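Side-chain contacts in pseudoalteromonas arctica PAMC 21717 (Pseudoalteromonas arctica, PDB 5YL7), which cleaves proteins as a cold-active, calcium-binding serine protease of the subtilase family: residues 291-296 and 333-338; 19-24 and 119-124; 141-146 and 170-175. One frame throughout, in Å; residues are numbered along the deposited sequence.

Contact 1: residues 291-296 and 333-338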
# COMPACT_ATOMS: atom_id res chain seq x y z
N ALA A 291 -3.34 6.22 8.14
CA ALA A 291 -2.21 6.61 8.96
C ALA A 291 -1.71 8.01 8.62
O ALA A 291 -1.36 8.78 9.55
CB ALA A 291 -1.08 5.57 8.79
N ALA A 292 -1.68 8.38 7.36
CA ALA A 292 -1.35 9.72 6.96
C ALA A 292 -2.37 10.71 7.42
O ALA A 292 -1.95 11.86 7.82
CB ALA A 292 -1.11 9.81 5.44
N LEU A 293 -3.66 10.44 7.39
CA LEU A 293 -4.68 11.36 7.92
C LEU A 293 -4.41 11.57 9.38
O LEU A 293 -4.47 12.74 9.88
CB LEU A 293 -6.08 10.86 7.68
CG LEU A 293 -6.46 10.53 6.26
CD1 LEU A 293 -7.94 10.15 6.19
CD2 LEU A 293 -6.13 11.66 5.30
N ILE A 294 -4.19 10.54 10.14
CA ILE A 294 -3.85 10.62 11.55
C ILE A 294 -2.68 11.46 11.74
O ILE A 294 -2.67 12.33 12.71
CB ILE A 294 -3.63 9.18 12.15
CG1 ILE A 294 -4.92 8.43 12.21
CG2 ILE A 294 -2.95 9.27 13.48
CD1 ILE A 294 -4.71 6.90 12.35
N LYS A 295 -1.60 11.33 11.01
CA LYS A 295 -0.37 12.11 11.19
C LYS A 295 -0.61 13.58 10.87
O LYS A 295 0.04 14.40 11.54
CB LYS A 295 0.75 11.49 10.34
CG LYS A 295 2.11 12.05 10.61
CD LYS A 295 2.61 11.67 11.99
CE LYS A 295 4.07 12.02 12.16
NZ LYS A 295 4.62 11.73 13.43
N GLN A 296 -1.45 13.94 9.96
CA GLN A 296 -1.79 15.37 9.76
C GLN A 296 -2.45 15.90 11.02
O GLN A 296 -2.11 16.98 11.52
CB GLN A 296 -2.68 15.57 8.60
CG GLN A 296 -3.04 17.08 8.38
CD GLN A 296 -4.14 17.28 7.43
OE1 GLN A 296 -4.54 16.45 6.62
NE2 GLN A 296 -4.63 18.50 7.34
N ALA A 333 -13.51 8.01 12.34
CA ALA A 333 -13.27 7.80 13.75
C ALA A 333 -11.82 7.91 14.15
O ALA A 333 -11.45 8.40 15.19
CB ALA A 333 -13.86 6.46 14.20
N ALA A 334 -10.91 7.42 13.27
CA ALA A 334 -9.52 7.54 13.49
C ALA A 334 -9.05 9.01 13.53
O ALA A 334 -8.28 9.36 14.39
CB ALA A 334 -8.73 6.74 12.39
N VAL A 335 -9.53 9.80 12.54
CA VAL A 335 -9.15 11.23 12.56
C VAL A 335 -9.71 11.92 13.80
O VAL A 335 -8.96 12.71 14.40
CB VAL A 335 -9.59 11.84 11.26
CG1 VAL A 335 -9.66 13.36 11.30
CG2 VAL A 335 -8.77 11.33 10.09
N ALA A 336 -10.92 11.59 14.20
CA ALA A 336 -11.46 12.15 15.43
C ALA A 336 -10.62 11.82 16.62
O ALA A 336 -10.33 12.66 17.51
CB ALA A 336 -12.88 11.66 15.65
N ALA A 337 -10.14 10.58 16.71
CA ALA A 337 -9.30 10.17 17.80
C ALA A 337 -7.93 10.76 17.79
O ALA A 337 -7.29 10.87 18.86
CB ALA A 337 -9.20 8.60 17.83
N ALA A 338 -7.45 11.19 16.64
CA ALA A 338 -6.16 11.82 16.55
C ALA A 338 -6.28 13.34 16.73
O ALA A 338 -5.25 14.01 16.73
CB ALA A 338 -5.65 11.58 15.15
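Ile294 and Leu293 on one helix meet three side chains of the other, Ala334, Val335 and Ala338. Ile294 reaches two alanines a turn apart by using its two branches separately. CG1 is anti to the carbonyl carbon (chi1 -69°) and carries CD1 out in a nearly extended chain to the methyl of Ala334, with CD1 to CB at 4.0 Å. CG2 takes the other direction, anti to the backbone N, and meets the CB of Ala338 at 3.9 Å. The same CB of Ala338 lies 3.9 Å from the carbonyl O of Ile294, so this methyl rests on backbone as well as side chain. Leu293 works with its root: its CB, more than its branched end, meets CG2 of Val335 at 3.6 Å. Val335 presents that methyl because its CG1 is anti to the backbone N (chi1 162°), leaving CG2 beside the N and facing Leu293. The two side chains cross obliquely. The helix segments run roughly parallel, with an angle of -25° and axes 8.6 Å apart at closest approach, a spacing probably helped by the small Ala334 and Ala338. Helix 303-312 covers Ile294 through Ile309 and Leu310, and Gln296 OE1 accepts the backbone N-H groups of Thr31 and Gly32. With no hydrogen bond or charge between the two segments, the contact of helix 331-338 with helix 280-297 at this point rests on apolar packing.

Contact 2: residues 19-24 and 119-124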
# COMPACT_ATOMS: atom_id res chain seq x y z
N GLY A 19 -18.65 -2.03 3.18
CA GLY A 19 -17.23 -2.34 3.01
C GLY A 19 -16.33 -1.12 2.86
O GLY A 19 -15.11 -1.33 2.68
N GLY A 20 -16.82 0.08 3.00
CA GLY A 20 -15.99 1.23 2.78
C GLY A 20 -15.30 1.76 4.00
O GLY A 20 -15.52 1.38 5.14
N LEU A 21 -14.35 2.69 3.73
CA LEU A 21 -13.44 3.25 4.71
C LEU A 21 -13.95 4.45 5.50
O LEU A 21 -13.24 5.00 6.33
CB LEU A 21 -12.11 3.60 4.04
CG LEU A 21 -10.85 3.44 4.85
CD1 LEU A 21 -10.49 2.00 5.14
CD2 LEU A 21 -9.72 4.19 4.18
N ASN A 22 -15.17 4.93 5.18
CA ASN A 22 -15.80 6.06 5.85
C ASN A 22 -14.95 7.31 5.71
O ASN A 22 -14.75 8.03 6.68
CB ASN A 22 -16.10 5.73 7.34
CG ASN A 22 -17.18 6.59 7.92
OD1 ASN A 22 -18.06 7.09 7.19
ND2 ASN A 22 -17.10 6.79 9.23
N LEU A 23 -14.52 7.57 4.47
CA LEU A 23 -13.63 8.71 4.16
C LEU A 23 -14.32 10.08 4.07
O LEU A 23 -13.70 11.05 4.52
CB LEU A 23 -12.84 8.41 2.94
CG LEU A 23 -11.62 7.54 3.23
CD1 LEU A 23 -11.13 6.86 1.95
CD2 LEU A 23 -10.50 8.36 3.91
N PRO A 24 -15.53 10.21 3.48
CA PRO A 24 -16.00 11.60 3.30
C PRO A 24 -16.03 12.41 4.56
O PRO A 24 -15.57 13.62 4.51
CB PRO A 24 -17.40 11.34 2.70
CG PRO A 24 -17.22 10.12 1.84
CD PRO A 24 -16.33 9.24 2.74
N ALA A 119 -10.02 9.20 -6.84
CA ALA A 119 -9.53 9.86 -5.68
C ALA A 119 -8.56 8.97 -4.91
O ALA A 119 -8.48 7.76 -5.17
CB ALA A 119 -10.70 10.28 -4.80
N GLY A 120 -7.80 9.61 -4.03
CA GLY A 120 -6.87 8.91 -3.16
C GLY A 120 -7.30 9.07 -1.73
O GLY A 120 -8.01 10.01 -1.33
N VAL A 121 -6.88 8.16 -0.82
CA VAL A 121 -7.28 8.21 0.58
C VAL A 121 -6.68 9.40 1.27
O VAL A 121 -7.38 10.08 2.04
CB VAL A 121 -6.85 6.89 1.25
CG1 VAL A 121 -7.09 6.96 2.74
CG2 VAL A 121 -7.61 5.72 0.64
N ALA A 122 -5.39 9.62 1.10
CA ALA A 122 -4.66 10.74 1.70
C ALA A 122 -4.21 11.63 0.58
O ALA A 122 -3.03 11.79 0.30
CB ALA A 122 -3.53 10.29 2.57
N TYR A 123 -5.18 12.31 -0.08
CA TYR A 123 -4.96 12.94 -1.36
C TYR A 123 -4.14 14.24 -1.29
O TYR A 123 -3.69 14.69 -2.38
CB TYR A 123 -6.25 13.13 -2.13
CG TYR A 123 -7.31 13.92 -1.44
CD1 TYR A 123 -7.26 15.32 -1.39
CD2 TYR A 123 -8.39 13.34 -0.89
CE1 TYR A 123 -8.30 16.08 -0.84
CE2 TYR A 123 -9.42 14.05 -0.31
CZ TYR A 123 -9.36 15.42 -0.34
OH TYR A 123 -10.46 16.14 0.16
N ASN A 124 -3.91 14.77 -0.11
CA ASN A 124 -2.95 15.93 0.02
C ASN A 124 -1.63 15.52 0.62
O ASN A 124 -0.78 16.35 0.81
CB ASN A 124 -3.60 17.06 0.80
CG ASN A 124 -4.59 17.85 -0.01
OD1 ASN A 124 -4.49 18.00 -1.20
ND2 ASN A 124 -5.68 18.21 0.66
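Leu21 and Leu23 bring their methyl groups onto the one valine of the opposite loop, Val121, and all direct contact between the segments is apolar. Leu23 spreads both of its branches over that side chain: CD2 lies 3.9 Å from Val121 CG1, while CD1 lies 3.9 Å from Val121 CG2, each leucine methyl being matched to a valine methyl. Leu21 adds one further touch, its CD2 to Val121 CG1 at 4.1 Å, from a chi1 of -146° that sits well off the anti position. CG1 of Val121 thus meets two leucines: a chi1 of 173° puts it anti to the backbone N, toward both of them, and puts CG2 beside the N, where it meets Leu23 CD1. Both leucines cross the valine at about a right angle. Replacing Leu23 by an alanine would probably open a gap beside both methyls of Val121 and let the valine and neighbouring Leu293 shift.

Hydrogen bonds lie around this apolar patch and go to third parties. Val121 O accepts the indole N-H of Trp27, NE1, and Leu23 CD2 lies 4.0 Å from that same Val121 O. Asn22 ND2 gives to Asp330 OD1. Among the aromatic groups, Tyr123 forms an edge-to-face pair with Trp27.

The patch joins the chain's N-terminal part, just where helix 23-27 begins, to the loop leading from helix 100-109 into strand 126-131. Helix 280-297 supports it through Val290 and Leu293, helix 12-15 through Tyr14, and helix 331-338 through Ala331.

Contact 3: residues 141-146 and 170-175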
# COMPACT_ATOMS: atom_id res chain seq x y z
N SER A 141 16.78 -8.46 1.06
CA SER A 141 17.73 -7.49 1.44
C SER A 141 17.51 -6.08 0.76
O SER A 141 17.78 -5.05 1.36
CB SER A 141 19.20 -7.95 1.24
OG SER A 141 19.30 -8.40 -0.02
N ASP A 142 17.02 -6.14 -0.49
CA ASP A 142 16.65 -4.89 -1.14
C ASP A 142 15.42 -4.27 -0.48
O ASP A 142 15.37 -3.03 -0.32
CB ASP A 142 16.36 -5.13 -2.62
CG ASP A 142 17.59 -5.50 -3.46
OD1 ASP A 142 18.73 -5.22 -3.06
OD2 ASP A 142 17.33 -5.92 -4.62
N ILE A 143 14.44 -5.05 -0.16
CA ILE A 143 13.25 -4.58 0.55
C ILE A 143 13.65 -3.93 1.86
O ILE A 143 13.16 -2.85 2.23
CB ILE A 143 12.21 -5.67 0.70
CG1 ILE A 143 11.77 -6.15 -0.69
CG2 ILE A 143 11.09 -5.22 1.57
CD1 ILE A 143 11.07 -7.48 -0.69
N ALA A 144 14.53 -4.59 2.59
CA ALA A 144 14.97 -4.07 3.91
C ALA A 144 15.70 -2.79 3.78
O ALA A 144 15.45 -1.83 4.53
CB ALA A 144 15.82 -5.13 4.61
N ASP A 145 16.59 -2.64 2.80
CA ASP A 145 17.24 -1.36 2.56
C ASP A 145 16.23 -0.25 2.17
O ASP A 145 16.36 0.91 2.51
CB ASP A 145 18.36 -1.52 1.56
CG ASP A 145 19.57 -2.19 2.12
OD1 ASP A 145 19.72 -2.22 3.38
OD2 ASP A 145 20.44 -2.57 1.31
N GLY A 146 15.19 -0.69 1.42
CA GLY A 146 14.12 0.23 1.13
C GLY A 146 13.40 0.81 2.35
O GLY A 146 13.10 1.98 2.42
N MET A 170 3.83 -1.51 2.60
CA MET A 170 4.40 -2.70 1.95
C MET A 170 3.27 -3.60 1.60
O MET A 170 2.80 -4.51 2.34
CB MET A 170 5.39 -3.48 2.84
CG MET A 170 6.73 -2.70 2.90
SD MET A 170 8.07 -3.74 3.62
CE MET A 170 7.51 -3.20 4.85
N SER A 171 2.86 -3.54 0.32
CA SER A 171 1.84 -4.42 -0.29
C SER A 171 2.57 -5.56 -0.95
O SER A 171 2.61 -5.68 -2.20
CB SER A 171 1.03 -3.62 -1.27
OG SER A 171 0.13 -2.77 -0.62
N LEU A 172 3.25 -6.38 -0.19
CA LEU A 172 4.17 -7.43 -0.67
C LEU A 172 4.38 -8.44 0.39
O LEU A 172 4.07 -8.19 1.59
CB LEU A 172 5.50 -6.78 -1.16
CG LEU A 172 6.31 -6.05 -0.07
CD1 LEU A 172 7.11 -7.01 0.84
CD2 LEU A 172 7.31 -5.06 -0.63
N GLY A 173 4.85 -9.60 0.02
CA GLY A 173 5.23 -10.59 1.02
C GLY A 173 5.50 -11.94 0.45
O GLY A 173 5.57 -12.14 -0.77
N GLY A 174 5.71 -12.85 1.36
CA GLY A 174 6.05 -14.24 0.97
C GLY A 174 5.77 -15.12 2.17
O GLY A 174 5.29 -14.69 3.18
N SER A 175 6.02 -16.43 2.02
CA SER A 175 5.86 -17.35 3.10
C SER A 175 7.08 -17.50 3.96
O SER A 175 8.20 -17.33 3.52
CB SER A 175 5.34 -18.67 2.58
OG SER A 175 6.32 -19.14 1.75
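Ser171 OG, between the touching residues Met170 and Leu172, is gripped twice: it gives a hydrogen bond to the carbonyl O of Ser281 and accepts one from Asn169 ND2. Ser171 is also the centre of an inverse gamma turn, closed by a weak bond of 3.2 Å from Leu172 N to Met170 O. The turn carries the chain off the end of strand 167-170 while both flanking side chains are directed at helix 140-150.

Ile143 is what they meet there, one branch for each. Its CG2, anti to the backbone N, lies 3.9 Å from Met170 SD. Its CG1 continues in a nearly extended chain to CD1, which lies 4.3 Å from Leu172 CD1, a looser touch. In Met170, CG is anti to the carbonyl carbon (chi1 -76°) and the chain then runs on extended (chi2 -167°), which carries the sulfur to the CG2 methyl. Leu133 and Pro212 add to the packing on Leu172, and Val132 to that on Ile143.

On the helix, Asp142 and Asp145 both make salt bridges to Arg73 NH2, and Asp142 OD1 has a second partner in Ser62 OG.

Helix 140-150 is the connecting helix between parallel strands 126-131 and 167-170, and the contact lies where the second strand ends. Gly173 makes backbone hydrogen bonds to a bound peptide, and Ile143 packs on a modified side chain of it. The chemistry therefore divides: the apolar Ile143-Met170-Leu172 cluster probably helps to form an apolar substrate pocket, consistent with the S4 pocket of subtilisins, while the Ser171 bonds probably help to position the loop whose Gly173 backbone pairs with the peptide.

How the contacts relate
All three contacts are buried and apolar across their segments, yet they differ in place. Contacts 1 and 2 adjoin, their centres 12 Å apart: contact 1 has one segment on helix 280-297, and contact 2 packs against the same helix. Ala292 CB touches Ala122 CB at 3.8 Å, and Leu293 CD1 touches Leu23 CD2 at 3.9 Å. Contact 1 pairs two helices; contact 2 is mainly loop against loop, with several hydrogen bonds to outside partners. Contact 3, about 25 Å from contact 2 between centres and across the chain's centre from it, joins a helix to the end of a sheet strand. It meets the bound peptide, and its Ser171 also packs on helix 280-297, through Ala284 and Pro285.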